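Local atomic coordinates of OxyA protein (Actinoplanes teichomyceticus, PDB entry 5HH3), a protein that is a heme-containing cytochrome P450 that probably cyclises peptides by phenolic coupling during glycopeptide antibiotic biosynthesis. Residues Leu102-Arg114 / Asp209-Ile223. Numbering follows the deposited sequence.
Sequences LRRMVAPAFAVRR and DDMFGVVVREYGDEI. With HEM (protoporphyrin IX containing Fe), chain G.
In this cytochrome P450 the heme-flanking helix 98-106 packs against helix 211-219, and the Met-aromatic contact of Met105 with Tyr219 marks one end of the interface. The axes of segments 102-106 and 211-219 approach to 10.1 Å, with 116° between their N-to-C directions. Met105 lays CG off-centre above one face of the Tyr219 ring, 3.9 Å from its centroid, a CH-pi contact. Its chi1 (-62°) and near-anti chi2 place SD oblique to the ring and 3.4 Å from the backbone Glu222 O; chi3 turns only CE, toward that carbonyl and Ile223 CB. Ile223 also reaches inward, its CD1 meeting Val106 CG1 at 3.9 Å.

Midway, Val214 CG1 lies against Pro108 and Ala109, and Val215 CG1 sits 3.5 Å from Met105 O. Ala109 CB presses on Met211 CG at 3.4 Å, tight for two carbons, while Met211 SD approaches the Phe110 ring obliquely. At the far end Arg114, bent at chi2 and chi3, runs antiparallel alongside Val214 and presents one guanidinium face to CG2. Its NE and NH2 both donate weakly to Ala109 O in the plane of the group, and NH1 comes within 2.6 Å of Asp209 O.

Arg103, extended from CG to NE, donates an NH1 hydrogen bond (2.8 Å, 148°) to heme propionate oxygen O2A at its guanidinium edge; NH1 also bonds His347 O. Apolar and sulfur contacts thus dominate from Met105 to Ala109, cationic Arg114 lies near the N-terminal end of helix 211-219, and Arg103 probably helps balance the propionate charge.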
loop_
_atom_site.group_PDB
_atom_site.type_symbol
_atom_site.label_atom_id
_atom_site.label_comp_id
_atom_site.label_asym_id
_atom_site.label_seq_id
_atom_site.Cartn_x
_atom_site.Cartn_y
_atom_site.Cartn_z
ATOM N N LEU B 102 -19.788 -3.540 19.321
ATOM C CA LEU B 102 -19.275 -4.896 19.019
ATOM C C LEU B 102 -18.305 -5.381 20.101
ATOM O O LEU B 102 -18.416 -6.511 20.564
ATOM C CB LEU B 102 -18.623 -4.980 17.636
ATOM C CG LEU B 102 -17.970 -6.336 17.267
ATOM C CD1 LEU B 102 -18.946 -7.504 17.359
ATOM C CD2 LEU B 102 -17.356 -6.251 15.864
ATOM N N ARG B 103 -17.382 -4.527 20.523
ATOM C CA ARG B 103 -16.435 -4.923 21.546
ATOM C C ARG B 103 -17.050 -5.373 22.892
ATOM O O ARG B 103 -16.581 -6.359 23.476
ATOM C CB ARG B 103 -15.375 -3.855 21.775
ATOM C CG ARG B 103 -14.356 -4.343 22.797
ATOM C CD ARG B 103 -13.025 -3.716 22.620
ATOM N NE ARG B 103 -12.144 -4.179 23.680
ATOM C CZ ARG B 103 -10.822 -4.151 23.631
ATOM N NH1 ARG B 103 -10.180 -3.713 22.545
ATOM N NH2 ARG B 103 -10.145 -4.586 24.679
ATOM N N ARG B 104 -18.100 -4.700 23.373
ATOM C CA ARG B 104 -18.769 -5.148 24.612
ATOM C C ARG B 104 -19.328 -6.567 24.529
ATOM O O ARG B 104 -19.417 -7.243 25.559
ATOM C CB ARG B 104 -19.919 -4.233 25.022
ATOM C CG ARG B 104 -19.486 -2.985 25.764
ATOM C CD ARG B 104 -20.682 -2.279 26.377
ATOM N NE ARG B 104 -21.640 -1.849 25.357
ATOM C CZ ARG B 104 -21.994 -0.587 25.092
ATOM N NH1 ARG B 104 -21.514 0.445 25.779
ATOM N NH2 ARG B 104 -22.869 -0.350 24.123
ATOM N N MET B 105 -19.773 -6.986 23.343
ATOM C CA MET B 105 -20.431 -8.292 23.199
ATOM C C MET B 105 -19.432 -9.450 23.196
ATOM O O MET B 105 -19.760 -10.564 23.624
ATOM C CB MET B 105 -21.294 -8.329 21.938
ATOM C CG MET B 105 -22.401 -7.313 21.991
ATOM S SD MET B 105 -23.683 -7.551 20.761
ATOM C CE MET B 105 -22.818 -7.002 19.301
ATOM N N VAL B 106 -18.231 -9.190 22.705
ATOM C CA VAL B 106 -17.193 -10.215 22.652
ATOM C C VAL B 106 -16.255 -10.195 23.853
ATOM O O VAL B 106 -15.647 -11.228 24.155
ATOM C CB VAL B 106 -16.423 -10.242 21.305
ATOM C CG1 VAL B 106 -17.391 -10.561 20.160
ATOM C CG2 VAL B 106 -15.688 -8.963 21.030
ATOM N N ALA B 107 -16.174 -9.069 24.571
ATOM C CA ALA B 107 -15.272 -8.968 25.733
ATOM C C ALA B 107 -15.457 -10.055 26.827
ATOM O O ALA B 107 -14.478 -10.503 27.377
ATOM C CB ALA B 107 -15.300 -7.558 26.346
ATOM N N PRO B 108 -16.697 -10.484 27.122
ATOM C CA PRO B 108 -16.907 -11.551 28.108
ATOM C C PRO B 108 -16.132 -12.861 27.860
ATOM O O PRO B 108 -15.745 -13.534 28.823
ATOM C CB PRO B 108 -18.404 -11.798 28.015
ATOM C CG PRO B 108 -18.952 -10.443 27.683
ATOM C CD PRO B 108 -17.985 -9.913 26.686
ATOM N N ALA B 109 -15.913 -13.214 26.592
ATOM C CA ALA B 109 -15.149 -14.416 26.254
ATOM C C ALA B 109 -13.673 -14.320 26.662
ATOM O O ALA B 109 -13.008 -15.346 26.796
ATOM C CB ALA B 109 -15.256 -14.705 24.766
ATOM N N PHE B 110 -13.154 -13.102 26.826
ATOM C CA PHE B 110 -11.731 -12.896 27.155
ATOM C C PHE B 110 -11.518 -12.443 28.603
ATOM O O PHE B 110 -10.426 -12.002 28.964
ATOM C CB PHE B 110 -11.113 -11.901 26.164
ATOM C CG PHE B 110 -11.202 -12.345 24.720
ATOM C CD1 PHE B 110 -12.345 -12.093 23.967
ATOM C CD2 PHE B 110 -10.153 -13.043 24.122
ATOM C CE1 PHE B 110 -12.434 -12.503 22.637
ATOM C CE2 PHE B 110 -10.229 -13.448 22.793
ATOM C CZ PHE B 110 -11.373 -13.176 22.047
ATOM N N ALA B 111 -12.548 -12.593 29.430
ATOM C CA ALA B 111 -12.487 -12.246 30.862
ATOM C C ALA B 111 -11.514 -13.138 31.669
ATOM O O ALA B 111 -11.134 -14.219 31.221
ATOM C CB ALA B 111 -13.876 -12.326 31.474
ATOM N N VAL B 112 -11.171 -12.664 32.870
ATOM C CA VAL B 112 -10.154 -13.264 33.737
ATOM C C VAL B 112 -10.574 -14.652 34.166
ATOM O O VAL B 112 -9.820 -15.607 33.983
ATOM C CB VAL B 112 -9.869 -12.373 34.977
ATOM C CG1 VAL B 112 -9.141 -13.135 36.077
ATOM C CG2 VAL B 112 -9.047 -11.150 34.565
ATOM N N ARG B 113 -11.776 -14.765 34.724
ATOM C CA ARG B 113 -12.307 -16.059 35.158
ATOM C C ARG B 113 -12.294 -17.107 34.049
ATOM O O ARG B 113 -12.103 -18.298 34.303
ATOM C CB ARG B 113 -13.735 -15.916 35.711
ATOM C CG ARG B 113 -13.822 -15.161 37.035
ATOM C CD ARG B 113 -15.083 -15.520 37.814
ATOM N NE ARG B 113 -15.301 -14.615 38.949
ATOM C CZ ARG B 113 -16.266 -14.741 39.866
ATOM N NH1 ARG B 113 -17.139 -15.748 39.818
ATOM N NH2 ARG B 113 -16.357 -13.847 40.851
ATOM N N ARG B 114 -12.508 -16.661 32.823
ATOM C CA ARG B 114 -12.468 -17.553 31.670
ATOM C C ARG B 114 -11.067 -18.114 31.388
ATOM O O ARG B 114 -10.919 -19.299 31.057
ATOM C CB ARG B 114 -13.058 -16.833 30.467
ATOM C CG ARG B 114 -14.577 -16.681 30.607
ATOM C CD ARG B 114 -15.264 -17.815 29.878
ATOM N NE ARG B 114 -14.820 -17.712 28.496
ATOM C CZ ARG B 114 -14.753 -18.691 27.602
ATOM N NH1 ARG B 114 -15.164 -19.938 27.891
ATOM N NH2 ARG B 114 -14.289 -18.384 26.378
ATOM N N ASP B 209 -19.360 -24.084 26.290
ATOM C CA ASP B 209 -18.353 -23.616 27.236
ATOM C C ASP B 209 -17.329 -22.693 26.570
ATOM O O ASP B 209 -16.744 -21.837 27.221
ATOM C CB ASP B 209 -17.653 -24.844 27.845
ATOM C CG ASP B 209 -17.102 -24.595 29.239
ATOM O OD1 ASP B 209 -16.976 -23.423 29.654
ATOM O OD2 ASP B 209 -16.793 -25.595 29.924
ATOM N N ASP B 210 -17.120 -22.876 25.271
ATOM C CA ASP B 210 -16.151 -22.092 24.476
ATOM C C ASP B 210 -16.542 -20.608 24.243
ATOM O O ASP B 210 -17.504 -20.111 24.818
ATOM C CB ASP B 210 -15.967 -22.800 23.131
ATOM C CG ASP B 210 -17.285 -22.987 22.399
ATOM O OD1 ASP B 210 -17.954 -24.009 22.658
ATOM O OD2 ASP B 210 -17.667 -22.105 21.605
ATOM N N MET B 211 -15.762 -19.920 23.404
ATOM C CA MET B 211 -15.969 -18.516 23.054
ATOM C C MET B 211 -17.392 -18.219 22.555
ATOM O O MET B 211 -18.000 -17.261 23.005
ATOM C CB MET B 211 -14.936 -18.063 22.002
ATOM C CG MET B 211 -14.674 -16.574 21.996
ATOM S SD MET B 211 -14.164 -15.868 20.417
ATOM C CE MET B 211 -15.705 -16.011 19.524
ATOM N N PHE B 212 -17.915 -19.040 21.643
ATOM C CA PHE B 212 -19.252 -18.802 21.057
ATOM C C PHE B 212 -20.371 -18.888 22.082
ATOM O O PHE B 212 -21.245 -18.032 22.110
ATOM C CB PHE B 212 -19.541 -19.761 19.890
ATOM C CG PHE B 212 -18.954 -19.340 18.565
ATOM C CD1 PHE B 212 -17.951 -18.402 18.474
ATOM C CD2 PHE B 212 -19.402 -19.926 17.397
ATOM C CE1 PHE B 212 -17.421 -18.043 17.249
ATOM C CE2 PHE B 212 -18.868 -19.580 16.170
ATOM C CZ PHE B 212 -17.880 -18.635 16.097
ATOM N N GLY B 213 -20.341 -19.918 22.918
ATOM C CA GLY B 213 -21.392 -20.123 23.916
ATOM C C GLY B 213 -21.461 -19.048 24.993
ATOM O O GLY B 213 -22.542 -18.670 25.419
ATOM N N VAL B 214 -20.302 -18.579 25.442
ATOM C CA VAL B 214 -20.218 -17.447 26.368
ATOM C C VAL B 214 -20.866 -16.198 25.755
ATOM O O VAL B 214 -21.691 -15.550 26.392
ATOM C CB VAL B 214 -18.744 -17.161 26.753
ATOM C CG1 VAL B 214 -18.559 -15.779 27.386
ATOM C CG2 VAL B 214 -18.246 -18.259 27.684
ATOM N N VAL B 215 -20.496 -15.882 24.517
ATOM C CA VAL B 215 -21.003 -14.684 23.851
ATOM C C VAL B 215 -22.519 -14.800 23.624
ATOM O O VAL B 215 -23.285 -13.902 23.986
ATOM C CB VAL B 215 -20.267 -14.422 22.521
ATOM C CG1 VAL B 215 -20.906 -13.265 21.759
ATOM C CG2 VAL B 215 -18.783 -14.126 22.762
ATOM N N VAL B 216 -22.944 -15.913 23.043
ATOM C CA VAL B 216 -24.350 -16.101 22.707
ATOM C C VAL B 216 -25.237 -16.065 23.961
ATOM O O VAL B 216 -26.360 -15.591 23.896
ATOM C CB VAL B 216 -24.562 -17.386 21.864
ATOM C CG1 VAL B 216 -26.035 -17.751 21.728
ATOM C CG2 VAL B 216 -23.936 -17.195 20.483
ATOM N N ARG B 217 -24.728 -16.548 25.094
ATOM C CA ARG B 217 -25.494 -16.526 26.366
ATOM C C ARG B 217 -25.764 -15.110 26.860
ATOM O O ARG B 217 -26.868 -14.794 27.272
ATOM C CB ARG B 217 -24.760 -17.288 27.484
ATOM C CG ARG B 217 -25.290 -18.679 27.732
ATOM C CD ARG B 217 -24.268 -19.544 28.453
ATOM N NE ARG B 217 -24.841 -20.840 28.790
ATOM C CZ ARG B 217 -24.197 -21.814 29.432
ATOM N NH1 ARG B 217 -22.928 -21.662 29.821
ATOM N NH2 ARG B 217 -24.827 -22.957 29.682
ATOM N N GLU B 218 -24.731 -14.279 26.849
ATOM C CA GLU B 218 -24.838 -12.949 27.396
ATOM C C GLU B 218 -25.438 -11.986 26.382
ATOM O O GLU B 218 -26.107 -11.034 26.773
ATOM C CB GLU B 218 -23.465 -12.448 27.860
ATOM C CG GLU B 218 -23.559 -11.282 28.837
ATOM C CD GLU B 218 -22.230 -10.936 29.485
ATOM O OE1 GLU B 218 -21.547 -11.861 29.987
ATOM O OE2 GLU B 218 -21.874 -9.732 29.510
ATOM N N TYR B 219 -25.206 -12.231 25.091
ATOM C CA TYR B 219 -25.516 -11.249 24.046
ATOM C C TYR B 219 -26.053 -11.871 22.767
ATOM O O TYR B 219 -25.835 -11.319 21.682
ATOM C CB TYR B 219 -24.238 -10.459 23.727
ATOM C CG TYR B 219 -23.970 -9.328 24.665
ATOM C CD1 TYR B 219 -24.834 -8.233 24.711
ATOM C CD2 TYR B 219 -22.855 -9.338 25.506
ATOM C CE1 TYR B 219 -24.595 -7.172 25.568
ATOM C CE2 TYR B 219 -22.597 -8.284 26.367
ATOM C CZ TYR B 219 -23.463 -7.196 26.395
ATOM O OH TYR B 219 -23.212 -6.120 27.227
ATOM N N GLY B 220 -26.766 -12.991 22.898
ATOM C CA GLY B 220 -27.176 -13.813 21.762
ATOM C C GLY B 220 -27.907 -13.087 20.672
ATOM O O GLY B 220 -27.515 -13.132 19.510
ATOM N N ASP B 221 -28.952 -12.382 21.045
ATOM C CA ASP B 221 -29.725 -11.665 20.039
ATOM C C ASP B 221 -28.946 -10.521 19.392
ATOM O O ASP B 221 -28.922 -10.409 18.157
ATOM C CB ASP B 221 -31.040 -11.142 20.597
ATOM C CG ASP B 221 -32.105 -11.023 19.516
ATOM O OD1 ASP B 221 -32.059 -11.857 18.572
ATOM O OD2 ASP B 221 -32.974 -10.118 19.600
ATOM N N GLU B 222 -28.255 -9.727 20.215
ATOM C CA GLU B 222 -27.676 -8.480 19.757
ATOM C C GLU B 222 -26.434 -8.663 18.873
ATOM O O GLU B 222 -25.959 -7.687 18.302
ATOM C CB GLU B 222 -27.376 -7.551 20.951
ATOM C CG GLU B 222 -28.598 -7.125 21.792
ATOM C CD GLU B 222 -29.517 -6.074 21.137
ATOM O OE1 GLU B 222 -29.087 -5.313 20.244
ATOM O OE2 GLU B 222 -30.702 -5.981 21.531
ATOM N N ILE B 223 -25.894 -9.885 18.779
ATOM C CA ILE B 223 -24.730 -10.169 17.917
ATOM C C ILE B 223 -25.154 -11.042 16.733
ATOM O O ILE B 223 -25.975 -11.952 16.888
ATOM C CB ILE B 223 -23.549 -10.792 18.708
ATOM C CG1 ILE B 223 -22.258 -10.725 17.874
ATOM C CG2 ILE B 223 -23.837 -12.224 19.156
ATOM C CD1 ILE B 223 -21.002 -11.015 18.653
HETATM C CHA HEM G . -5.440 -5.353 19.027
HETATM C CHB HEM G . -6.991 -9.933 19.425
HETATM C CHC HEM G . -2.470 -11.337 20.549
HETATM C CHD HEM G . -0.979 -6.765 20.222
HETATM C C1A HEM G . -6.228 -6.480 19.012
HETATM C C2A HEM G . -7.591 -6.494 18.601
HETATM C C3A HEM G . -8.031 -7.777 18.724
HETATM C C4A HEM G . -6.946 -8.564 19.202
HETATM C CMA HEM G . -9.410 -8.288 18.389
HETATM C CAA HEM G . -8.393 -5.295 18.135
HETATM C CBA HEM G . -9.026 -4.624 19.354
HETATM C CGA HEM G . -9.839 -3.380 19.035
HETATM O O1A HEM G . -9.654 -2.706 17.993
HETATM O O2A HEM G . -10.720 -2.996 19.850
HETATM C C1B HEM G . -5.885 -10.739 19.758
HETATM C C2B HEM G . -5.942 -12.164 19.932
HETATM C C3B HEM G . -4.667 -12.579 20.250
HETATM C C4B HEM G . -3.838 -11.342 20.263
HETATM C CMB HEM G . -7.166 -13.045 19.799
HETATM C CAB HEM G . -4.125 -13.923 20.580
HETATM C CBB HEM G . -4.819 -15.049 20.772
HETATM C C1C HEM G . -1.634 -10.228 20.551
HETATM C C2C HEM G . -0.250 -10.243 20.829
HETATM C C3C HEM G . 0.188 -8.916 20.728
HETATM C C4C HEM G . -0.964 -8.122 20.397
HETATM C CMC HEM G . 0.585 -11.469 21.151
HETATM C CAC HEM G . 1.542 -8.339 20.930
HETATM C CBC HEM G . 2.635 -8.990 21.323
HETATM C C1D HEM G . -2.117 -6.045 19.858
HETATM C C2D HEM G . -2.037 -4.586 19.631
HETATM C C3D HEM G . -3.273 -4.186 19.297
HETATM C C4D HEM G . -4.093 -5.416 19.324
HETATM C CMD HEM G . -0.845 -3.660 19.720
HETATM C CAD HEM G . -3.679 -2.755 18.971
HETATM C CBD HEM G . -3.437 -2.339 17.512
HETATM C CGD HEM G . -3.869 -0.882 17.278
HETATM O O1D HEM G . -3.804 -0.341 16.159
HETATM O O2D HEM G . -4.297 -0.149 18.179
HETATM N NA HEM G . -5.850 -7.752 19.393
HETATM N NB HEM G . -4.639 -10.315 19.992
HETATM N NC HEM G . -2.050 -8.945 20.337
HETATM N ND HEM G . -3.377 -6.496 19.697
HETATM FE FE HEM G . -3.986 -8.319 19.849
HETATM O O HOH W 1 -3.757 -8.547 17.770
#